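Local coordinates for uncharacterized protein (Staphylococcus aureus subsp. aureus, PDB 4H0A) that is of unknown function but belongs to the CAP family of cysteine-rich secretory proteins and carries an additional CAP-associated N-terminal region, at residues Ser79-Val83 against Ser208-Val212. Sequence-based numbering, arbitrary orientation.
Sequences SYYIV and SLYEV. With EDO (1,2-ethanediol), chain E.
Tyr80 reaches from its strand to helix 201-219 and donates a hydrogen bond from its hydroxyl to Glu211, OH to OE1 at 2.6 Å. With CG anti to the backbone N (chi1 -177°), the ring is carried out toward the helix. OE1 lies at the ring's edge and is approached on its anti side, 22° out of the carboxylate plane; ring and carboxylate stand nearly perpendicular, at 80°. Glu211 CB also packs against the phenol oxygen, 3.4 Å from Tyr80 OH, so CB as well as OE1 lies against the hydroxyl.

The closely packed, buried side is apolar: Val212 CG2 comes to 3.9 Å from Tyr80 CE2, meeting the ring obliquely, and to 4.2 Å from Ile82 CD1, with Val282 and Ile286 of helix 282-290 also against Val212. The more open side is at Glu211, which is partly exposed, though its carboxylate is gripped by several partners.

The contact joins the seven-stranded sheet of the CAP-associated N-terminal region to the CAP region. Arg61 forms a salt bridge with Glu211 OE1 and a hydrogen bond with Ser208 OG, while Lys75 forms a salt bridge with OE2. Two cations and a phenol donor thus converge on one acid, probably favouring its ionised form, beside apolar packing.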
ATOM      1  N   SER A  79     -12.999  -7.960  -5.672  1.00 36.17           N
ATOM      2  CA  SER A  79     -12.533  -6.582  -5.614  1.00 34.65           C
ATOM      3  C   SER A  79     -12.084  -6.193  -4.225  1.00 36.28           C
ATOM      4  O   SER A  79     -12.516  -6.786  -3.235  1.00 36.23           O
ATOM      5  CB  SER A  79     -13.642  -5.641  -6.067  1.00 39.19           C
ATOM      6  OG  SER A  79     -14.782  -5.763  -5.230  1.00 43.77           O
ATOM      7  N   TYR A  80     -11.206  -5.186  -4.167  1.00 31.22           N
ATOM      8  CA  TYR A  80     -10.686  -4.666  -2.916  1.00 30.15           C
ATOM      9  C   TYR A  80     -10.427  -3.186  -3.076  1.00 33.63           C
ATOM     10  O   TYR A  80      -9.663  -2.806  -3.965  1.00 33.51           O
ATOM     11  CB  TYR A  80      -9.405  -5.422  -2.534  1.00 31.27           C
ATOM     12  CG  TYR A  80      -8.848  -4.972  -1.203  1.00 30.73           C
ATOM     13  CD1 TYR A  80      -9.358  -5.472  -0.007  1.00 31.64           C
ATOM     14  CD2 TYR A  80      -7.877  -3.976  -1.132  1.00 30.68           C
ATOM     15  CE1 TYR A  80      -8.903  -5.010   1.224  1.00 29.34           C
ATOM     16  CE2 TYR A  80      -7.399  -3.519   0.097  1.00 30.18           C
ATOM     17  CZ  TYR A  80      -7.918  -4.035   1.272  1.00 34.02           C
ATOM     18  OH  TYR A  80      -7.419  -3.601   2.477  1.00 32.31           O
ATOM     19  N   TYR A  81     -11.061  -2.346  -2.239  1.00 29.43           N
ATOM     20  CA  TYR A  81     -10.893  -0.897  -2.297  1.00 28.85           C
ATOM     21  C   TYR A  81     -10.577  -0.296  -0.938  1.00 31.55           C
ATOM     22  O   TYR A  81     -11.278  -0.611   0.029  1.00 30.63           O
ATOM     23  CB  TYR A  81     -12.187  -0.229  -2.797  1.00 30.08           C
ATOM     24  CG  TYR A  81     -12.768  -0.810  -4.061  1.00 31.96           C
ATOM     25  CD1 TYR A  81     -12.268  -0.452  -5.311  1.00 34.40           C
ATOM     26  CD2 TYR A  81     -13.869  -1.659  -4.019  1.00 32.67           C
ATOM     27  CE1 TYR A  81     -12.840  -0.940  -6.483  1.00 35.41           C
ATOM     28  CE2 TYR A  81     -14.454  -2.141  -5.187  1.00 34.31           C
ATOM     29  CZ  TYR A  81     -13.934  -1.781  -6.418  1.00 37.86           C
ATOM     30  OH  TYR A  81     -14.506  -2.229  -7.590  1.00 39.60           O
ATOM     31  N   ILE A  82      -9.565   0.577  -0.864  1.00 29.34           N
ATOM     32  CA  ILE A  82      -9.288   1.408   0.307  1.00 28.24           C
ATOM     33  C   ILE A  82      -9.603   2.807  -0.173  1.00 32.08           C
ATOM     34  O   ILE A  82      -8.875   3.345  -1.016  1.00 30.95           O
ATOM     35  CB  ILE A  82      -7.873   1.307   0.934  1.00 32.19           C
ATOM     36  CG1 ILE A  82      -7.540  -0.142   1.334  1.00 31.85           C
ATOM     37  CG2 ILE A  82      -7.794   2.266   2.171  1.00 31.91           C
ATOM     38  CD1 ILE A  82      -6.043  -0.364   1.677  1.00 34.57           C
ATOM     39  N   VAL A  83     -10.710   3.376   0.317  1.00 29.00           N
ATOM     40  CA  VAL A  83     -11.192   4.692  -0.098  1.00 28.67           C
ATOM     41  C   VAL A  83     -10.909   5.695   1.009  1.00 32.66           C
ATOM     42  O   VAL A  83     -11.445   5.528   2.097  1.00 30.95           O
ATOM     43  CB  VAL A  83     -12.711   4.604  -0.412  1.00 30.78           C
ATOM     44  CG1 VAL A  83     -13.261   5.957  -0.849  1.00 31.74           C
ATOM     45  CG2 VAL A  83     -12.994   3.519  -1.461  1.00 29.87           C
ATOM     46  N   SER A 208      -4.923  -3.704   7.217  1.00 30.27           N
ATOM     47  CA  SER A 208      -4.706  -3.413   5.785  1.00 30.89           C
ATOM     48  C   SER A 208      -3.455  -4.122   5.256  1.00 35.43           C
ATOM     49  O   SER A 208      -3.467  -4.599   4.123  1.00 36.92           O
ATOM     50  CB  SER A 208      -4.556  -1.916   5.561  1.00 34.55           C
ATOM     51  OG  SER A 208      -5.786  -1.274   5.833  1.00 36.58           O
ATOM     52  N   LEU A 209      -2.382  -4.206   6.083  1.00 31.28           N
ATOM     53  CA  LEU A 209      -1.154  -4.917   5.712  1.00 32.21           C
ATOM     54  C   LEU A 209      -1.490  -6.385   5.405  1.00 34.35           C
ATOM     55  O   LEU A 209      -1.060  -6.901   4.387  1.00 33.83           O
ATOM     56  CB  LEU A 209      -0.095  -4.817   6.832  1.00 33.53           C
ATOM     57  CG  LEU A 209       1.210  -5.622   6.620  1.00 40.06           C
ATOM     58  CD1 LEU A 209       2.019  -5.042   5.476  1.00 41.28           C
ATOM     59  CD2 LEU A 209       2.035  -5.649   7.892  1.00 42.16           C
ATOM     60  N   TYR A 210      -2.283  -7.039   6.266  1.00 31.30           N
ATOM     61  CA  TYR A 210      -2.703  -8.428   6.037  1.00 31.10           C
ATOM     62  C   TYR A 210      -3.527  -8.555   4.771  1.00 36.49           C
ATOM     63  O   TYR A 210      -3.308  -9.465   3.967  1.00 36.75           O
ATOM     64  CB  TYR A 210      -3.565  -8.952   7.213  1.00 31.30           C
ATOM     65  CG  TYR A 210      -2.891  -9.077   8.565  1.00 32.55           C
ATOM     66  CD1 TYR A 210      -1.589  -9.564   8.682  1.00 35.95           C
ATOM     67  CD2 TYR A 210      -3.608  -8.857   9.740  1.00 32.90           C
ATOM     68  CE1 TYR A 210      -0.997  -9.765   9.928  1.00 36.48           C
ATOM     69  CE2 TYR A 210      -3.037  -9.090  10.993  1.00 34.54           C
ATOM     70  CZ  TYR A 210      -1.731  -9.547  11.083  1.00 39.86           C
ATOM     71  OH  TYR A 210      -1.127  -9.724  12.309  1.00 36.75           O
ATOM     72  N   GLU A 211      -4.517  -7.667   4.614  1.00 32.66           N
ATOM     73  CA  GLU A 211      -5.432  -7.719   3.466  1.00 32.16           C
ATOM     74  C   GLU A 211      -4.720  -7.472   2.147  1.00 35.61           C
ATOM     75  O   GLU A 211      -4.950  -8.217   1.207  1.00 35.20           O
ATOM     76  CB  GLU A 211      -6.555  -6.688   3.621  1.00 32.13           C
ATOM     77  CG  GLU A 211      -7.561  -7.071   4.693  1.00 34.54           C
ATOM     78  CD  GLU A 211      -8.593  -6.006   4.999  1.00 38.83           C
ATOM     79  OE1 GLU A 211      -8.420  -4.841   4.573  1.00 31.13           O
ATOM     80  OE2 GLU A 211      -9.597  -6.351   5.662  1.00 34.50           O
ATOM     81  N   VAL A 212      -3.863  -6.435   2.073  1.00 32.51           N
ATOM     82  CA  VAL A 212      -3.161  -6.134   0.822  1.00 32.59           C
ATOM     83  C   VAL A 212      -2.161  -7.258   0.505  1.00 39.06           C
ATOM     84  O   VAL A 212      -1.997  -7.610  -0.666  1.00 39.01           O
ATOM     85  CB  VAL A 212      -2.490  -4.745   0.825  1.00 35.42           C
ATOM     86  CG1 VAL A 212      -1.667  -4.557  -0.459  1.00 35.37           C
ATOM     87  CG2 VAL A 212      -3.543  -3.647   0.937  1.00 34.22           C
TER
HETATM   88  C1  EDO E 403     -18.533  -4.619  -2.569  1.00 75.83           C
HETATM   89  O1  EDO E 403     -18.247  -4.616  -1.189  1.00 76.70           O
HETATM   90  C2  EDO E 403     -17.372  -3.962  -3.326  1.00 74.62           C
HETATM   91  O2  EDO E 403     -17.609  -4.122  -4.714  1.00 74.83           O